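PDB 4ATF: beta-agarase B from Zobellia galactanivorans, which hydrolyses the beta-1,4 linkages of agarose at random positions along the chain, with retention of anomeric configuration, and belongs to glycoside hydrolase family 16. Local coordinates for residues I113-K118 and S126-L131; Q137-L142 and L211-D216; S158-K163 and Q264-S269; V164-H169 and V218-V223. The protein carries 1 engineered substitution. All coordinates share one frame; numbering follows the deposited sequence.

Interaction 1. Residues I113-K118 and S126-L131; sequences IEARAK and SDVWLL. With GAL (beta-D-galactopyranose), chain E; AAL (3,6-anhydro-alpha-L-galactopyranose), chain B.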
# COMPACT_ATOMS: atom_id res chain seq x y z
N ILE A 113 -3.90 6.18 9.90
CA ILE A 113 -2.53 5.85 9.52
C ILE A 113 -2.15 6.66 8.31
O ILE A 113 -2.93 6.73 7.37
CB ILE A 113 -2.42 4.36 9.20
CG1 ILE A 113 -2.79 3.51 10.42
CG2 ILE A 113 -1.01 4.01 8.69
CD1 ILE A 113 -2.94 1.98 10.09
N GLU A 114 -0.96 7.27 8.34
CA GLU A 114 -0.51 8.17 7.31
C GLU A 114 0.99 8.01 7.06
O GLU A 114 1.84 8.09 8.00
CB GLU A 114 -0.83 9.61 7.73
CG GLU A 114 -0.61 10.68 6.65
CD GLU A 114 -0.90 12.09 7.19
OE1 GLU A 114 0.00 12.69 7.81
OE2 GLU A 114 -2.02 12.62 6.98
N ALA A 115 1.33 7.83 5.80
CA ALA A 115 2.73 7.73 5.39
C ALA A 115 3.11 8.95 4.58
O ALA A 115 2.34 9.34 3.71
CB ALA A 115 2.90 6.53 4.49
N ARG A 116 4.28 9.54 4.86
CA ARG A 116 4.82 10.55 4.00
C ARG A 116 5.84 9.83 3.05
O ARG A 116 6.88 9.29 3.50
CB ARG A 116 5.46 11.69 4.82
CG ARG A 116 6.17 12.77 3.94
CD ARG A 116 6.69 13.96 4.75
NE ARG A 116 6.95 15.13 3.84
CZ ARG A 116 8.13 15.45 3.34
NH1 ARG A 116 9.21 14.71 3.66
NH2 ARG A 116 8.27 16.50 2.53
N ALA A 117 5.52 9.79 1.75
CA ALA A 117 6.27 8.92 0.84
C ALA A 117 6.42 9.55 -0.51
O ALA A 117 5.63 10.46 -0.92
CB ALA A 117 5.52 7.48 0.69
N LYS A 118 7.37 9.05 -1.27
CA LYS A 118 7.63 9.54 -2.63
C LYS A 118 7.52 8.39 -3.64
O LYS A 118 8.38 7.51 -3.73
CB LYS A 118 9.01 10.22 -2.70
CG LYS A 118 9.35 10.88 -4.03
CD LYS A 118 10.75 11.55 -3.90
CE LYS A 118 11.33 11.70 -5.25
NZ LYS A 118 10.98 13.06 -5.53
N SER A 126 4.25 1.34 -6.12
CA SER A 126 4.74 1.84 -4.81
C SER A 126 3.59 1.69 -3.83
O SER A 126 2.55 2.30 -4.05
CB SER A 126 5.09 3.32 -4.94
OG SER A 126 6.13 3.52 -5.89
N ASP A 127 3.72 0.85 -2.80
CA ASP A 127 2.56 0.43 -1.98
C ASP A 127 2.77 0.67 -0.48
O ASP A 127 3.84 0.30 0.06
CB ASP A 127 2.35 -1.09 -2.15
CG ASP A 127 2.01 -1.47 -3.57
OD1 ASP A 127 1.18 -0.76 -4.17
OD2 ASP A 127 2.58 -2.49 -4.10
N VAL A 128 1.72 1.17 0.19
CA VAL A 128 1.60 1.11 1.64
C VAL A 128 0.19 0.59 1.87
O VAL A 128 -0.80 1.22 1.43
CB VAL A 128 1.71 2.53 2.28
CG1 VAL A 128 1.48 2.49 3.81
CG2 VAL A 128 3.09 3.15 1.97
N TRP A 129 0.05 -0.53 2.58
CA TRP A 129 -1.25 -1.19 2.70
C TRP A 129 -1.42 -1.96 4.00
O TRP A 129 -0.41 -2.14 4.77
CB TRP A 129 -1.52 -2.04 1.43
CG TRP A 129 -0.50 -3.04 1.02
CD1 TRP A 129 0.84 -2.82 0.71
CD2 TRP A 129 -0.72 -4.44 0.85
NE1 TRP A 129 1.43 -4.01 0.34
CE2 TRP A 129 0.49 -5.02 0.40
CE3 TRP A 129 -1.88 -5.27 0.98
CZ2 TRP A 129 0.61 -6.39 0.13
CZ3 TRP A 129 -1.77 -6.64 0.67
CH2 TRP A 129 -0.51 -7.20 0.26
N LEU A 130 -2.66 -2.40 4.30
CA LEU A 130 -2.99 -3.14 5.54
C LEU A 130 -3.58 -4.47 5.10
O LEU A 130 -4.40 -4.50 4.13
CB LEU A 130 -4.08 -2.42 6.37
CG LEU A 130 -3.71 -0.95 6.68
CD1 LEU A 130 -4.92 -0.33 7.46
CD2 LEU A 130 -2.38 -0.83 7.48
N LEU A 131 -3.23 -5.57 5.77
CA LEU A 131 -3.73 -6.92 5.29
C LEU A 131 -3.99 -7.77 6.53
O LEU A 131 -3.08 -7.87 7.38
CB LEU A 131 -2.68 -7.61 4.40
CG LEU A 131 -3.04 -8.99 3.85
CD1 LEU A 131 -4.23 -8.78 2.90
CD2 LEU A 131 -1.82 -9.57 3.08
C1 GAL E . -3.71 -4.63 -3.51
C2 GAL E . -3.72 -6.12 -3.82
C3 GAL E . -2.72 -6.98 -3.05
C4 GAL E . -1.33 -6.35 -3.29
C5 GAL E . -1.39 -4.83 -2.96
C6 GAL E . -0.03 -4.12 -3.06
O2 GAL E . -5.00 -6.53 -3.44
O3 GAL E . -2.84 -8.28 -3.64
O4 GAL E . -1.03 -6.51 -4.66
O5 GAL E . -2.40 -4.09 -3.67
O6 GAL E . -0.29 -2.78 -2.65
C1 AAL B . -3.30 -9.31 -2.74
C2 AAL B . -3.57 -10.59 -3.58
C3 AAL B . -3.59 -11.82 -2.61
C4 AAL B . -2.40 -11.99 -1.74
C5 AAL B . -2.45 -10.72 -0.92
C6 AAL B . -3.92 -10.83 -0.42
O2 AAL B . -2.53 -10.75 -4.55
O3 AAL B . -4.55 -11.55 -1.53
O4 AAL B . -2.28 -13.11 -0.92
O5 AAL B . -2.26 -9.50 -1.69
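I113 and L130 meet tip to tip, I113 CD1 lying 3.9 Å from L130 CD2 and almost as near to L130 CD1, so that the end of the isoleucine faces the fork of the leucine. Two residues along each strand, the short A115 meets V128 through a single branch, A115 CB to V128 CG2 at 4.2 Å. Small and branched aliphatic residues suit a buried layer between two strand backbones that are too far apart to bond to each other. The residues that alternate with V128 and L130 point the other way and serve the sugar. The galactose packs over one indole face of W129, with GAL C5 3.7 Å above the plane and over the ring centre. W129 CG sits between the backbone N and the carbonyl carbon (chi1 53°), a crowded position that presents the ring broadside. The anhydrogalactose continues past the benzo end, where AAL O5 is 3.5 Å from W129 CH2, and L131 CD1 touches AAL C6 at 3.9 Å. E262 hydrogen-bonds the galactose and R173 the anhydrogalactose. This is the GH16 jelly-roll sandwich: strand 125-132 lies between 137-145 and 255-262 in the layer that lines the substrate cleft, while 111-118 lies between 199-207 and 293-306 in the layer behind, where E114 forms salt bridges with R200 and R300.

Interaction 2. Residues Q137-L142 and L211-D216; sequences QEIDIL and LEYYID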
# COMPACT_ATOMS: atom_id res chain seq x y z
N GLN A 137 -8.92 -9.65 4.23
CA GLN A 137 -9.37 -8.30 4.27
C GLN A 137 -8.11 -7.37 4.12
O GLN A 137 -7.05 -7.63 4.72
CB GLN A 137 -10.11 -8.01 5.61
CG GLN A 137 -11.36 -8.88 5.79
CD GLN A 137 -12.02 -8.69 7.17
OE1 GLN A 137 -13.01 -9.39 7.51
NE2 GLN A 137 -11.54 -7.74 7.92
N GLU A 138 -8.24 -6.32 3.30
CA GLU A 138 -7.11 -5.49 2.87
C GLU A 138 -7.58 -4.04 2.70
O GLU A 138 -8.72 -3.82 2.25
CB GLU A 138 -6.57 -5.99 1.49
CG GLU A 138 -5.29 -5.23 1.01
CD GLU A 138 -5.59 -3.90 0.20
OE1 GLU A 138 -6.75 -3.70 -0.23
OE2 GLU A 138 -4.67 -3.03 -0.02
N ILE A 139 -6.73 -3.07 3.06
CA ILE A 139 -7.03 -1.64 2.88
C ILE A 139 -5.78 -1.02 2.26
O ILE A 139 -4.67 -1.18 2.82
CB ILE A 139 -7.35 -0.91 4.21
CG1 ILE A 139 -8.68 -1.45 4.81
CG2 ILE A 139 -7.45 0.67 3.93
CD1 ILE A 139 -8.81 -1.18 6.36
N ASP A 140 -5.90 -0.42 1.06
CA ASP A 140 -4.76 0.33 0.49
C ASP A 140 -4.57 1.70 1.12
O ASP A 140 -5.55 2.38 1.42
CB ASP A 140 -5.04 0.69 -0.93
CG ASP A 140 -5.22 -0.46 -1.81
OD1 ASP A 140 -4.85 -1.62 -1.51
OD2 ASP A 140 -5.81 -0.12 -2.85
N ILE A 141 -3.37 2.14 1.42
CA ILE A 141 -3.27 3.54 1.85
C ILE A 141 -2.65 4.29 0.65
O ILE A 141 -3.14 5.38 0.18
CB ILE A 141 -2.45 3.64 3.15
CG1 ILE A 141 -3.20 2.91 4.29
CG2 ILE A 141 -2.14 5.13 3.53
CD1 ILE A 141 -2.29 2.59 5.47
N LEU A 142 -1.66 3.65 0.04
CA LEU A 142 -1.02 4.23 -1.18
C LEU A 142 -0.86 3.05 -2.17
O LEU A 142 -0.32 1.99 -1.80
CB LEU A 142 0.38 4.77 -0.87
CG LEU A 142 1.27 5.22 -2.07
CD1 LEU A 142 0.61 6.32 -2.92
CD2 LEU A 142 2.70 5.73 -1.52
N LEU A 211 -14.47 4.00 5.67
CA LEU A 211 -13.04 4.37 5.38
C LEU A 211 -13.05 5.80 4.86
O LEU A 211 -13.91 6.15 4.08
CB LEU A 211 -12.46 3.46 4.26
CG LEU A 211 -12.46 1.94 4.55
CD1 LEU A 211 -11.97 1.12 3.26
CD2 LEU A 211 -11.58 1.65 5.82
N GLU A 212 -12.10 6.62 5.28
CA GLU A 212 -11.90 7.96 4.68
C GLU A 212 -10.46 8.06 4.24
O GLU A 212 -9.58 7.74 5.03
CB GLU A 212 -12.13 9.04 5.77
CG GLU A 212 -13.60 9.06 6.22
CD GLU A 212 -13.78 9.90 7.46
OE1 GLU A 212 -12.80 10.53 7.98
OE2 GLU A 212 -14.91 9.96 7.91
N TYR A 213 -10.21 8.52 3.01
CA TYR A 213 -8.84 8.64 2.46
C TYR A 213 -8.46 10.11 2.44
O TYR A 213 -9.30 10.97 2.06
CB TYR A 213 -8.80 8.07 1.00
CG TYR A 213 -9.06 6.58 0.94
CD1 TYR A 213 -10.39 6.08 0.87
CD2 TYR A 213 -8.01 5.68 1.02
CE1 TYR A 213 -10.66 4.70 0.81
CE2 TYR A 213 -8.25 4.25 0.94
CZ TYR A 213 -9.58 3.79 0.86
OH TYR A 213 -9.84 2.44 0.76
N TYR A 214 -7.20 10.41 2.78
CA TYR A 214 -6.68 11.77 2.90
C TYR A 214 -5.38 11.90 2.13
O TYR A 214 -4.48 11.03 2.24
CB TYR A 214 -6.39 12.11 4.39
CG TYR A 214 -7.66 12.17 5.21
CD1 TYR A 214 -8.23 10.98 5.77
CD2 TYR A 214 -8.33 13.40 5.42
CE1 TYR A 214 -9.46 11.06 6.56
CE2 TYR A 214 -9.52 13.48 6.16
CZ TYR A 214 -10.08 12.33 6.70
OH TYR A 214 -11.27 12.54 7.41
N ILE A 215 -5.23 12.96 1.35
CA ILE A 215 -3.93 13.23 0.71
C ILE A 215 -3.59 14.64 1.07
O ILE A 215 -4.42 15.58 0.86
CB ILE A 215 -3.96 13.07 -0.85
CG1 ILE A 215 -4.24 11.57 -1.16
CG2 ILE A 215 -2.62 13.46 -1.45
CD1 ILE A 215 -4.56 11.25 -2.65
N ASP A 216 -2.38 14.80 1.62
CA ASP A 216 -1.88 16.13 2.02
C ASP A 216 -2.85 16.87 2.91
O ASP A 216 -3.06 18.06 2.77
CB ASP A 216 -1.47 16.94 0.77
CG ASP A 216 -0.17 16.39 0.11
OD1 ASP A 216 0.59 15.66 0.82
OD2 ASP A 216 0.12 16.71 -1.09
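I139 and L211 approach at a slant, the terminal methyl of I139 against one methyl of L211, with I139 CD1 4.0 Å from L211 CD2. Beside them Y213 presents its ring edge-on: D140 O lies close to the ring plane, 3.3 Å from Y213 CE2. With CG anti to the carbonyl carbon (chi1 -66°), the ring of Y213 runs across to strand 137-140, and Y213 OH passes I139 CG2 at 4.3 Å to hydrogen-bond S167 O. Tyrosine suits this place because its ring fills space beside I139, with I166 also packing on it, while its hydroxyl satisfies a buried backbone oxygen. D140 O, by contrast, is buried without a hydrogen-bonding partner, and the ring edge is what faces it. The two strands run at 28° to each other with axes 10.0 Å apart, the spacing of facing sheets in the jelly-roll sandwich of this family. E138, the nucleophile by similarity, lies on the strand of the substrate-binding sheet, whereas I139 packs between the sheets, on L130, W205 and L211. Where the chain turns a corner, I141 and L142 both face V128 in a classic beta bulge. On the other side of strand 211-215, away from this contact, Y214 OH donates to E212 OE1 at 2.6 Å, reaching it from above the carboxylate plane.

Interaction 3. Residues S158-K163 and Q264-S269; sequences SYFSKK and QTWRSS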
# COMPACT_ATOMS: atom_id res chain seq x y z
N SER A 158 1.64 9.04 -18.38
CA SER A 158 1.08 10.06 -17.52
C SER A 158 -0.38 9.67 -17.14
O SER A 158 -0.96 10.18 -16.15
CB SER A 158 1.24 11.48 -18.17
OG SER A 158 0.35 11.55 -19.26
N TYR A 159 -0.97 8.73 -17.88
CA TYR A 159 -2.27 8.19 -17.42
C TYR A 159 -2.20 7.66 -15.99
O TYR A 159 -3.14 7.86 -15.17
CB TYR A 159 -2.74 7.07 -18.33
CG TYR A 159 -4.08 6.52 -17.91
CD1 TYR A 159 -5.29 7.12 -18.37
CD2 TYR A 159 -4.18 5.41 -17.05
CE1 TYR A 159 -6.56 6.61 -18.01
CE2 TYR A 159 -5.44 4.90 -16.66
CZ TYR A 159 -6.65 5.51 -17.18
OH TYR A 159 -7.91 5.03 -16.81
N PHE A 160 -1.10 6.96 -15.71
CA PHE A 160 -0.79 6.50 -14.35
C PHE A 160 -0.01 7.45 -13.45
O PHE A 160 -0.24 7.45 -12.19
CB PHE A 160 -0.04 5.17 -14.48
CG PHE A 160 -0.93 4.06 -14.97
CD1 PHE A 160 -1.92 3.52 -14.12
CD2 PHE A 160 -0.86 3.60 -16.30
CE1 PHE A 160 -2.77 2.45 -14.59
CE2 PHE A 160 -1.74 2.55 -16.77
CZ PHE A 160 -2.67 1.97 -15.90
N SER A 161 0.92 8.22 -14.01
CA SER A 161 1.85 9.05 -13.16
C SER A 161 1.03 10.11 -12.38
O SER A 161 1.49 10.62 -11.35
CB SER A 161 2.90 9.76 -14.01
OG SER A 161 2.31 10.86 -14.63
N LYS A 162 -0.18 10.43 -12.88
CA LYS A 162 -1.03 11.45 -12.24
C LYS A 162 -2.12 10.82 -11.37
O LYS A 162 -2.99 11.52 -10.89
CB LYS A 162 -1.61 12.40 -13.28
CG LYS A 162 -0.47 13.24 -14.00
CD LYS A 162 -1.06 14.13 -15.11
CE LYS A 162 0.05 15.03 -15.59
NZ LYS A 162 -0.29 15.69 -16.86
N LYS A 163 -2.11 9.51 -11.16
CA LYS A 163 -3.24 8.81 -10.39
C LYS A 163 -2.72 8.07 -9.17
O LYS A 163 -1.63 7.49 -9.20
CB LYS A 163 -3.99 7.77 -11.26
CG LYS A 163 -4.84 8.38 -12.43
CD LYS A 163 -5.60 7.28 -13.17
CE LYS A 163 -6.50 7.88 -14.25
NZ LYS A 163 -5.78 8.82 -15.19
N GLN A 264 2.89 -6.29 -10.93
CA GLN A 264 1.65 -7.07 -10.93
C GLN A 264 1.37 -7.72 -12.33
O GLN A 264 1.72 -7.16 -13.37
CB GLN A 264 0.53 -6.14 -10.50
CG GLN A 264 0.74 -5.83 -9.05
CD GLN A 264 0.19 -4.52 -8.57
OE1 GLN A 264 0.31 -4.16 -7.36
NE2 GLN A 264 -0.47 -3.81 -9.45
N THR A 265 0.76 -8.92 -12.31
CA THR A 265 0.45 -9.65 -13.56
C THR A 265 -0.39 -8.85 -14.58
O THR A 265 -0.16 -8.89 -15.79
CB THR A 265 -0.23 -11.02 -13.28
OG1 THR A 265 0.59 -11.75 -12.38
CG2 THR A 265 -0.35 -11.86 -14.62
N TRP A 266 -1.36 -8.09 -14.11
CA TRP A 266 -2.21 -7.37 -15.09
C TRP A 266 -1.40 -6.30 -15.88
O TRP A 266 -1.88 -5.82 -16.93
CB TRP A 266 -3.43 -6.72 -14.39
CG TRP A 266 -3.17 -5.53 -13.47
CD1 TRP A 266 -2.75 -5.58 -12.17
CD2 TRP A 266 -3.30 -4.13 -13.79
NE1 TRP A 266 -2.59 -4.28 -11.65
CE2 TRP A 266 -2.95 -3.38 -12.61
CE3 TRP A 266 -3.70 -3.44 -14.93
CZ2 TRP A 266 -3.00 -2.00 -12.55
CZ3 TRP A 266 -3.74 -2.02 -14.88
CH2 TRP A 266 -3.38 -1.32 -13.69
N ARG A 267 -0.20 -5.95 -15.36
CA ARG A 267 0.71 -4.93 -15.95
C ARG A 267 1.78 -5.62 -16.77
O ARG A 267 1.98 -5.24 -17.92
CB ARG A 267 1.42 -4.04 -14.87
CG ARG A 267 0.59 -3.17 -13.87
CD ARG A 267 1.59 -2.07 -13.26
NE ARG A 267 1.02 -1.07 -13.96
CZ ARG A 267 1.42 0.04 -14.49
NH1 ARG A 267 0.37 0.58 -15.04
NH2 ARG A 267 2.64 0.65 -14.47
N SER A 268 2.49 -6.61 -16.21
CA SER A 268 3.56 -7.34 -17.00
C SER A 268 3.08 -8.42 -17.98
O SER A 268 3.79 -8.74 -18.94
CB SER A 268 4.64 -7.93 -16.06
OG SER A 268 4.07 -8.84 -15.13
N SER A 269 1.90 -8.98 -17.74
CA SER A 269 1.31 -9.96 -18.69
C SER A 269 -0.13 -9.58 -18.92
O SER A 269 -1.01 -10.33 -18.48
CB SER A 269 1.27 -11.37 -18.09
OG SER A 269 2.57 -11.86 -17.94
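F160 and R267 form a cation-pi pair: R267 CZ stands 4.5 Å from the centroid of the phenyl ring and only 6° off its normal. The guanidinium is turned steeply, its plane 77° from that of the ring, so that NH1 leads and comes 3.2 Å above the ring plane, over its centre. A bend in the arginine chain at chi3 (108°) aims NH1 this way, and NH2 is held by a hydrogen bond to T123 O. Y159 CD2 covers the opposite face of F160, which leaves the phenyl clasped from both sides. W266 adds a lighter touch, the corner of its indole at CH2 reaching F160 CE1 at 3.9 Å. The other use of that indole is local, for one face lies over R267 CG, whose aliphatic stem suits an aromatic neighbour. This is the tight part. Toward solvent the packing gives way to W266 and Y159, both only partly covered. Beside helix 158-161, K163 NZ sits over the Y159 ring, donates to Y159 O at 2.8 Å and forms a salt bridge with E189. F160, Y159 and W266 belong to the agar-oligosaccharide pocket, so the cluster lines part of the substrate path. Short helices 158-161 and 265-268 thus meet beside strand 187-188, whose W187 packs on F160 and K163, while helix 265-268 follows strand 255-262.

Interaction 4. Residues V164-H169 and V218-V223; sequences VHISHH and VLVRTV. With GAL (beta-D-galactopyranose), chain E.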
# COMPACT_ATOMS: atom_id res chain seq x y z
N VAL A 164 -3.45 8.14 -8.06
CA VAL A 164 -3.17 7.18 -6.98
C VAL A 164 -4.42 6.35 -6.73
O VAL A 164 -5.52 6.89 -6.73
CB VAL A 164 -2.65 7.81 -5.68
CG1 VAL A 164 -1.33 8.48 -5.89
CG2 VAL A 164 -3.70 8.73 -5.04
N HIS A 165 -4.23 5.03 -6.58
CA HIS A 165 -5.34 4.11 -6.45
C HIS A 165 -5.67 3.99 -4.97
O HIS A 165 -4.81 3.63 -4.21
CB HIS A 165 -4.92 2.78 -6.99
CG HIS A 165 -6.05 1.80 -7.05
ND1 HIS A 165 -5.88 0.48 -6.73
CD2 HIS A 165 -7.35 1.96 -7.38
CE1 HIS A 165 -7.05 -0.14 -6.87
NE2 HIS A 165 -7.95 0.74 -7.27
N ILE A 166 -6.86 4.35 -4.57
CA ILE A 166 -7.23 4.32 -3.16
C ILE A 166 -8.37 3.36 -2.99
O ILE A 166 -9.49 3.70 -3.31
CB ILE A 166 -7.55 5.76 -2.57
CG1 ILE A 166 -8.30 6.64 -3.60
CG2 ILE A 166 -6.20 6.46 -2.18
CD1 ILE A 166 -8.78 7.99 -3.02
N SER A 167 -8.12 2.20 -2.40
CA SER A 167 -9.13 1.14 -2.47
C SER A 167 -9.02 0.21 -1.25
O SER A 167 -8.28 0.50 -0.29
CB SER A 167 -8.90 0.37 -3.80
OG SER A 167 -10.05 -0.39 -4.15
N HIS A 168 -9.80 -0.87 -1.29
CA HIS A 168 -9.82 -1.90 -0.26
C HIS A 168 -10.27 -3.19 -0.96
O HIS A 168 -10.89 -3.12 -2.07
CB HIS A 168 -10.79 -1.49 0.90
CG HIS A 168 -12.23 -1.77 0.59
ND1 HIS A 168 -13.02 -0.89 -0.13
CD2 HIS A 168 -13.02 -2.84 0.87
CE1 HIS A 168 -14.24 -1.39 -0.26
NE2 HIS A 168 -14.27 -2.57 0.34
N HIS A 169 -9.99 -4.35 -0.38
CA HIS A 169 -10.38 -5.64 -1.00
C HIS A 169 -10.94 -6.53 0.07
O HIS A 169 -10.47 -6.47 1.20
CB HIS A 169 -9.16 -6.39 -1.63
CG HIS A 169 -8.53 -5.69 -2.79
ND1 HIS A 169 -8.62 -6.17 -4.07
CD2 HIS A 169 -7.75 -4.57 -2.85
CE1 HIS A 169 -7.97 -5.35 -4.90
NE2 HIS A 169 -7.43 -4.37 -4.19
N VAL A 218 -6.17 16.54 3.42
CA VAL A 218 -7.48 16.83 2.84
C VAL A 218 -8.24 15.53 2.57
O VAL A 218 -7.68 14.56 2.07
CB VAL A 218 -7.33 17.56 1.43
CG1 VAL A 218 -8.71 17.68 0.68
CG2 VAL A 218 -6.79 18.84 1.61
N LEU A 219 -9.50 15.50 2.92
CA LEU A 219 -10.34 14.34 2.68
C LEU A 219 -10.59 14.21 1.20
O LEU A 219 -11.22 15.11 0.63
CB LEU A 219 -11.73 14.57 3.28
CG LEU A 219 -12.62 13.42 3.79
CD1 LEU A 219 -14.12 13.76 3.47
CD2 LEU A 219 -12.25 12.02 3.49
N VAL A 220 -10.14 13.15 0.56
CA VAL A 220 -10.32 13.09 -0.91
C VAL A 220 -11.42 12.07 -1.33
O VAL A 220 -11.95 12.17 -2.45
CB VAL A 220 -8.99 12.81 -1.64
CG1 VAL A 220 -7.92 13.99 -1.37
CG2 VAL A 220 -8.41 11.51 -1.19
N ARG A 221 -11.74 11.10 -0.46
CA ARG A 221 -12.74 10.07 -0.77
C ARG A 221 -13.28 9.44 0.50
O ARG A 221 -12.51 9.17 1.44
CB ARG A 221 -12.09 9.00 -1.66
CG ARG A 221 -12.96 7.78 -1.94
CD ARG A 221 -12.34 6.99 -3.08
NE ARG A 221 -12.95 5.69 -3.29
CZ ARG A 221 -13.92 5.41 -4.18
NH1 ARG A 221 -14.57 6.37 -4.85
NH2 ARG A 221 -14.29 4.15 -4.37
N THR A 222 -14.60 9.19 0.54
CA THR A 222 -15.20 8.45 1.66
C THR A 222 -15.83 7.15 1.07
O THR A 222 -16.53 7.21 0.06
CB THR A 222 -16.31 9.28 2.36
OG1 THR A 222 -15.71 10.44 2.93
CG2 THR A 222 -17.02 8.44 3.52
N VAL A 223 -15.58 6.02 1.70
CA VAL A 223 -16.13 4.76 1.22
C VAL A 223 -16.87 4.22 2.42
O VAL A 223 -16.27 3.88 3.45
CB VAL A 223 -15.06 3.77 0.71
CG1 VAL A 223 -15.68 2.40 0.37
CG2 VAL A 223 -14.41 4.33 -0.56
C1 GAL E . -3.71 -4.63 -3.51
C2 GAL E . -3.72 -6.12 -3.82
C3 GAL E . -2.72 -6.98 -3.05
C4 GAL E . -1.33 -6.35 -3.29
C5 GAL E . -1.39 -4.83 -2.96
C6 GAL E . -0.03 -4.12 -3.06
O2 GAL E . -5.00 -6.53 -3.44
O3 GAL E . -2.84 -8.28 -3.64
O4 GAL E . -1.03 -6.51 -4.66
O5 GAL E . -2.40 -4.09 -3.67
O6 GAL E . -0.29 -2.78 -2.65
O HOH W 1 -12.21 2.93 -3.02
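R221 can be traced outward along I166. Its CB meets I166 CD1 at 3.7 Å, and CD, further along the extended stem, meets the same methyl at the same distance. CG stands anti to the backbone N (chi1 174°), which lays the stem slantwise over the end of the isoleucine. Beyond the stem the guanidinium turns polar: NH2 donates 2.8 Å to a water that in turn donates to I166 O, also at 2.8 Å, with the water oxygen near the guanidinium plane at its edge. NH1 ends in a salt bridge with D183. An arginine suits the place because its aliphatic length covers a buried side chain while its head reaches partners farther out. I166 CD1 is also met by V220 CG2 at 4.0 Å, consistent with the classic beta bulge in which V220 and R221 both face Y213. At the other end H168 CE1 touches V223 CG1 at 4.1 Å, and H168 NE2 is hydrogen-bonded to I229 O. Next along, the substrate-binding H169 faces the cleft, with GAL O2 3.3 Å above its ring plane and over its centre, while D178 holds its ND1. The chemistry is therefore split: apolar carbons form the direct join, the water carries the polar link between the two segments, and the sugar is met by the residue that follows H168 in the strand.

Following the chain from the N terminus, interaction 1 closes first, over a short loop between 113-118 and 126-131, before any other contact opens. Segment 137-142 then begins interaction 2, probably hydrogen-bonded through its backbone to 126-131, so the two contacts lie side by side in the sandwich. Before 211-216 closes interaction 2, segments 158-163 and 164-169 open interactions 3 and 4; both therefore cross interaction 2. Interaction 4 closes next at 218-223, wholly within the longer span that interaction 3 closes at 264-269. Interactions 1, 2 and 4 tie the facing layers of the jelly roll together, and interaction 3 joins two short helices at the cleft.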